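Glycoside hydrolase family protein (Novosphingobium sp. PP1Y, PDB 6Q2F) is an alpha-L-rhamnosidase, a glycoside hydrolase that probably cleaves terminal alpha-L-rhamnose from its substrates. Local coordinates at residues R54-W59 against K579-A584; A584-R589 against A642-T647. All coordinates share one frame; numbering follows the deposited sequence.

How the contacts relate
Both contacts lie in the (beta/alpha)8-type barrel formed by the parallel strands of the alpha-L-rhamnosidase region. Contact 1 spans the barrel between strands 56-62 and 579-582. Contact 2 joins the loop that follows strand 579-582 to strand 642-649. Along the chain they come in series, sharing Ala584, and their centres are about 11 Å apart. Deeper in the barrel, Tyr581 CD2 of contact 1 packs 3.9 Å from Ala642 CB of contact 2. Nearer the metal, Trp58 CH2 of contact 1 comes within 3.2 Å of Glu644 OE1 of contact 2. One sodium ion takes ligands from both, Glu583 from contact 1 and Glu586 and Glu644 from contact 2, so segments well apart along the chain converge on a single metal site.

Contact 1 of 2, residues R54-W59 against K579-A584; sequences RPRVWW and KVYGEA. With NA (sodium ion), chain B.
Arg56 and Tyr581 face each other across the interior of a (beta/alpha)8-type barrel, their CA atoms 11.5 Å apart on strands 56-62 and 579-582, so only side chains bridge the gap. The two side chains cross at about a right angle, with Arg56 NE 3.5 Å from Tyr581 OH and the guanidinium and phenol planes turned 44° from each other. Glu127 joins them, taking a salt bridge from Arg56 NE and a hydrogen bond with Tyr581 OH through the same oxygen, OE2. A bend at chi2 (61°) turns the Arg56 chain back toward the start of its own segment, where NH1 gives a hydrogen bond of 2.7 Å to Arg54 O, in the carbonyl plane; Ser51 O is a second partner of NH1. A leucine in place of Arg56 would probably leave the Glu127 carboxylate without its buried positive mate and the carbonyls of Arg54 and Ser51 without this donor. Further along the barrel, Trp58 CZ2 lies 4.0 Å from Glu583 OE2, with indole and carboxylate planes 25° apart, while Trp58 NE1 is held by Gln87. The other oxygen, Glu583 OE1, binds the sodium ion at 2.4 Å. The salt bridge to Glu127 thus probably compensates the buried charge of Arg56, while the indole beside Glu583 probably restricts the swing of that metal-binding carboxylate.

Contact 2 of 2, residues A584-R589 against A642-T647; sequences ALEDHR and AAESMT. With NA (sodium ion), chain B.
Glu586 and Glu644 both swing CG anti to the backbone N (chi1 -177° and 173°) and run extended from there, which carries their carboxylates to the same sodium ion. They reach it from different parts of the (beta/alpha)8-type barrel: Glu586 from the loop after strand 579-582, Glu644 from strand 642-649. The side chains cross at about a right angle and the carboxylate planes are 73° apart, so the two groups meet the metal in different orientations. Each binds through one oxygen, Glu586 OE2 at 2.4 Å from the sodium ion and Glu644 OE1 at 2.6 Å. Between themselves these two oxygens stay 3.7 Å apart, with no direct hydrogen bond, held side by side by the metal they share. Asp503, Ser504 and Glu583 supply the other protein ligands. Around the loop, Thr621 OG1 is hydrogen-bonded to both Glu586 O and His588 N, tying the backbone beside the metal ligand to helix 620-636. Beyond it, His588 ND1 donates to Asp587 OD1 over 2.6 Å, nearly in the imidazole plane. The carboxylate oxygens not bound to the metal are joined through solvent, which, with the metal bonds, probably restrains the rotation of both groups: one water donates a hydrogen bond of 2.6 Å to Glu586 OE1 and another of 2.7 Å to Glu644 OE2.

Contact 1 of 2, residues R54-W59 against K579-A584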
# COMPACT_ATOMS: atom_id res chain seq x y z
N ARG A 54 4.50 21.64 -2.05
CA ARG A 54 5.85 21.15 -2.25
C ARG A 54 6.00 19.74 -1.66
O ARG A 54 5.44 19.45 -0.61
CB ARG A 54 6.84 22.12 -1.63
CG ARG A 54 6.81 23.45 -2.35
CD ARG A 54 7.75 24.51 -1.79
NE ARG A 54 7.76 25.62 -2.75
CZ ARG A 54 8.34 25.54 -3.95
NH1 ARG A 54 8.96 24.41 -4.32
NH2 ARG A 54 8.28 26.58 -4.78
N PRO A 55 6.72 18.85 -2.33
CA PRO A 55 6.76 17.47 -1.87
C PRO A 55 7.58 17.35 -0.59
O PRO A 55 8.41 18.20 -0.26
CB PRO A 55 7.44 16.72 -3.02
CG PRO A 55 8.40 17.72 -3.55
CD PRO A 55 7.63 19.05 -3.48
N ARG A 56 7.31 16.27 0.13
CA ARG A 56 8.05 15.92 1.33
C ARG A 56 9.07 14.85 0.98
O ARG A 56 9.05 14.26 -0.10
CB ARG A 56 7.09 15.42 2.41
CG ARG A 56 6.34 16.49 3.20
CD ARG A 56 5.43 17.41 2.39
NE ARG A 56 4.69 18.27 3.32
CZ ARG A 56 4.26 19.50 3.07
NH1 ARG A 56 4.47 20.05 1.87
NH2 ARG A 56 3.61 20.16 4.04
N VAL A 57 9.98 14.58 1.92
CA VAL A 57 10.88 13.44 1.81
C VAL A 57 10.87 12.65 3.11
O VAL A 57 10.66 13.19 4.20
CB VAL A 57 12.33 13.85 1.45
CG1 VAL A 57 12.34 14.67 0.15
CG2 VAL A 57 12.96 14.59 2.60
N TRP A 58 11.10 11.35 3.00
CA TRP A 58 11.48 10.57 4.15
C TRP A 58 12.95 10.82 4.44
O TRP A 58 13.76 11.04 3.53
CB TRP A 58 11.20 9.09 3.92
CG TRP A 58 9.75 8.74 4.17
CD1 TRP A 58 8.74 9.63 4.42
CD2 TRP A 58 9.17 7.44 4.24
NE1 TRP A 58 7.56 8.95 4.63
CE2 TRP A 58 7.80 7.61 4.54
CE3 TRP A 58 9.68 6.14 4.12
CZ2 TRP A 58 6.92 6.53 4.67
CZ3 TRP A 58 8.80 5.07 4.25
CH2 TRP A 58 7.45 5.27 4.53
N TRP A 59 13.30 10.82 5.73
CA TRP A 59 14.61 11.31 6.18
C TRP A 59 15.13 10.36 7.27
O TRP A 59 15.01 10.63 8.46
CB TRP A 59 14.47 12.74 6.67
CG TRP A 59 15.73 13.45 7.06
CD1 TRP A 59 16.87 13.62 6.31
CD2 TRP A 59 15.92 14.20 8.26
NE1 TRP A 59 17.77 14.40 7.01
CE2 TRP A 59 17.21 14.76 8.21
CE3 TRP A 59 15.13 14.42 9.39
CZ2 TRP A 59 17.73 15.54 9.23
CZ3 TRP A 59 15.65 15.18 10.42
CH2 TRP A 59 16.93 15.74 10.33
N LYS A 579 -1.06 16.51 12.81
CA LYS A 579 -1.76 15.83 11.71
C LYS A 579 -1.24 14.41 11.58
O LYS A 579 -0.17 14.06 12.07
CB LYS A 579 -1.56 16.58 10.40
CG LYS A 579 -1.97 18.03 10.42
CD LYS A 579 -1.65 18.72 9.10
CE LYS A 579 -1.68 20.24 9.23
NZ LYS A 579 -0.44 20.79 9.89
N VAL A 580 -2.03 13.57 10.90
CA VAL A 580 -1.67 12.17 10.68
C VAL A 580 -1.57 11.91 9.18
O VAL A 580 -2.55 12.11 8.45
CB VAL A 580 -2.69 11.22 11.32
CG1 VAL A 580 -2.26 9.76 11.12
CG2 VAL A 580 -2.81 11.54 12.76
N TYR A 581 -0.38 11.51 8.74
CA TYR A 581 -0.20 10.80 7.47
C TYR A 581 -0.47 9.32 7.71
O TYR A 581 0.14 8.71 8.59
CB TYR A 581 1.23 10.97 6.96
CG TYR A 581 1.57 12.32 6.42
CD1 TYR A 581 1.92 13.35 7.26
CD2 TYR A 581 1.57 12.56 5.04
CE1 TYR A 581 2.24 14.59 6.76
CE2 TYR A 581 1.91 13.76 4.53
CZ TYR A 581 2.24 14.79 5.37
OH TYR A 581 2.55 16.00 4.84
N GLY A 582 -1.38 8.74 6.93
CA GLY A 582 -1.82 7.39 7.27
C GLY A 582 -1.78 6.43 6.10
O GLY A 582 -2.59 6.52 5.17
N GLU A 583 -0.84 5.49 6.15
CA GLU A 583 -0.83 4.39 5.20
C GLU A 583 -1.71 3.29 5.75
O GLU A 583 -2.21 3.36 6.87
CB GLU A 583 0.60 3.88 4.97
CG GLU A 583 1.51 4.86 4.31
CD GLU A 583 2.84 4.23 3.86
OE1 GLU A 583 3.09 3.04 4.16
OE2 GLU A 583 3.62 4.93 3.19
N ALA A 584 -1.90 2.24 4.96
CA ALA A 584 -2.72 1.12 5.38
C ALA A 584 -2.03 -0.21 5.13
O ALA A 584 -0.96 -0.47 5.69
CB ALA A 584 -4.09 1.19 4.70
NA NA B . 4.96 1.60 3.54

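Contact 2 of 2, residues A584-R589 against A642-T647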
# COMPACT_ATOMS: atom_id res chain seq x y z
N ALA A 584 -1.90 2.24 4.96
CA ALA A 584 -2.72 1.12 5.38
C ALA A 584 -2.03 -0.21 5.13
O ALA A 584 -0.96 -0.47 5.69
CB ALA A 584 -4.09 1.19 4.70
N LEU A 585 -2.66 -1.09 4.37
CA LEU A 585 -2.11 -2.40 4.01
C LEU A 585 -0.96 -2.39 3.02
O LEU A 585 0.01 -3.04 3.23
CB LEU A 585 -3.20 -3.38 3.58
CG LEU A 585 -4.41 -3.51 4.49
CD1 LEU A 585 -5.48 -4.38 3.90
CD2 LEU A 585 -4.02 -3.99 5.85
N GLU A 586 -1.13 -1.61 1.97
CA GLU A 586 -0.13 -1.40 0.92
C GLU A 586 0.08 -2.62 0.03
O GLU A 586 -0.04 -2.52 -1.20
CB GLU A 586 1.23 -0.97 1.50
CG GLU A 586 2.28 -0.68 0.40
CD GLU A 586 3.63 -0.23 0.94
OE1 GLU A 586 4.62 -0.87 0.56
OE2 GLU A 586 3.69 0.74 1.71
N ASP A 587 0.39 -3.77 0.63
CA ASP A 587 0.90 -4.94 -0.09
C ASP A 587 -0.02 -6.14 0.18
O ASP A 587 0.07 -6.77 1.24
CB ASP A 587 2.34 -5.23 0.32
CG ASP A 587 3.00 -6.32 -0.51
OD1 ASP A 587 2.40 -6.79 -1.49
OD2 ASP A 587 4.16 -6.69 -0.18
N HIS A 588 -0.87 -6.45 -0.80
CA HIS A 588 -1.82 -7.58 -0.73
C HIS A 588 -2.60 -7.49 0.59
O HIS A 588 -3.18 -6.45 0.89
CB HIS A 588 -1.08 -8.88 -0.95
CG HIS A 588 -0.47 -8.99 -2.31
ND1 HIS A 588 0.73 -8.39 -2.63
CD2 HIS A 588 -0.90 -9.61 -3.43
CE1 HIS A 588 1.02 -8.66 -3.89
NE2 HIS A 588 0.05 -9.39 -4.40
N ARG A 589 -2.63 -8.55 1.40
CA ARG A 589 -3.52 -8.63 2.55
C ARG A 589 -2.73 -9.14 3.74
O ARG A 589 -2.79 -10.32 4.10
CB ARG A 589 -4.73 -9.52 2.24
CG ARG A 589 -5.82 -9.47 3.33
CD ARG A 589 -7.06 -10.25 2.93
NE ARG A 589 -8.22 -9.79 3.69
CZ ARG A 589 -9.47 -10.22 3.52
NH1 ARG A 589 -9.74 -11.14 2.60
NH2 ARG A 589 -10.44 -9.72 4.27
N ALA A 642 -1.15 11.44 -0.04
CA ALA A 642 0.29 11.28 -0.03
C ALA A 642 0.67 9.91 -0.56
O ALA A 642 -0.12 8.97 -0.55
CB ALA A 642 0.86 11.47 1.39
N ALA A 643 1.91 9.81 -1.03
CA ALA A 643 2.46 8.51 -1.36
C ALA A 643 3.94 8.47 -1.05
O ALA A 643 4.69 9.40 -1.36
CB ALA A 643 2.21 8.15 -2.82
N GLU A 644 4.33 7.39 -0.39
CA GLU A 644 5.71 6.95 -0.28
C GLU A 644 6.23 6.65 -1.69
O GLU A 644 5.89 5.63 -2.28
CB GLU A 644 5.76 5.74 0.66
CG GLU A 644 7.06 5.03 0.78
CD GLU A 644 6.87 3.75 1.59
OE1 GLU A 644 5.86 3.68 2.32
OE2 GLU A 644 7.69 2.83 1.44
N SER A 645 7.04 7.55 -2.24
CA SER A 645 7.23 7.66 -3.69
C SER A 645 8.61 7.18 -4.11
O SER A 645 9.63 7.71 -3.66
CB SER A 645 7.02 9.10 -4.17
OG SER A 645 5.73 9.59 -3.86
N MSE A 646 8.63 6.20 -5.02
CA MSE A 646 9.79 5.88 -5.84
C MSE A 646 10.82 5.09 -5.11
O MSE A 646 12.03 5.20 -5.38
CB MSE A 646 10.41 7.15 -6.43
CG MSE A 646 9.48 7.78 -7.41
SE MSE A 646 10.18 9.35 -8.31
CE MSE A 646 9.96 10.44 -6.91
N THR A 647 10.34 4.26 -4.19
CA THR A 647 11.21 3.27 -3.59
C THR A 647 11.83 2.43 -4.69
O THR A 647 11.17 2.06 -5.66
CB THR A 647 10.44 2.39 -2.61
OG1 THR A 647 9.82 3.22 -1.63
CG2 THR A 647 11.40 1.42 -1.95
NA NA B . 4.96 1.60 3.54
O HOH W 1 6.78 0.48 0.43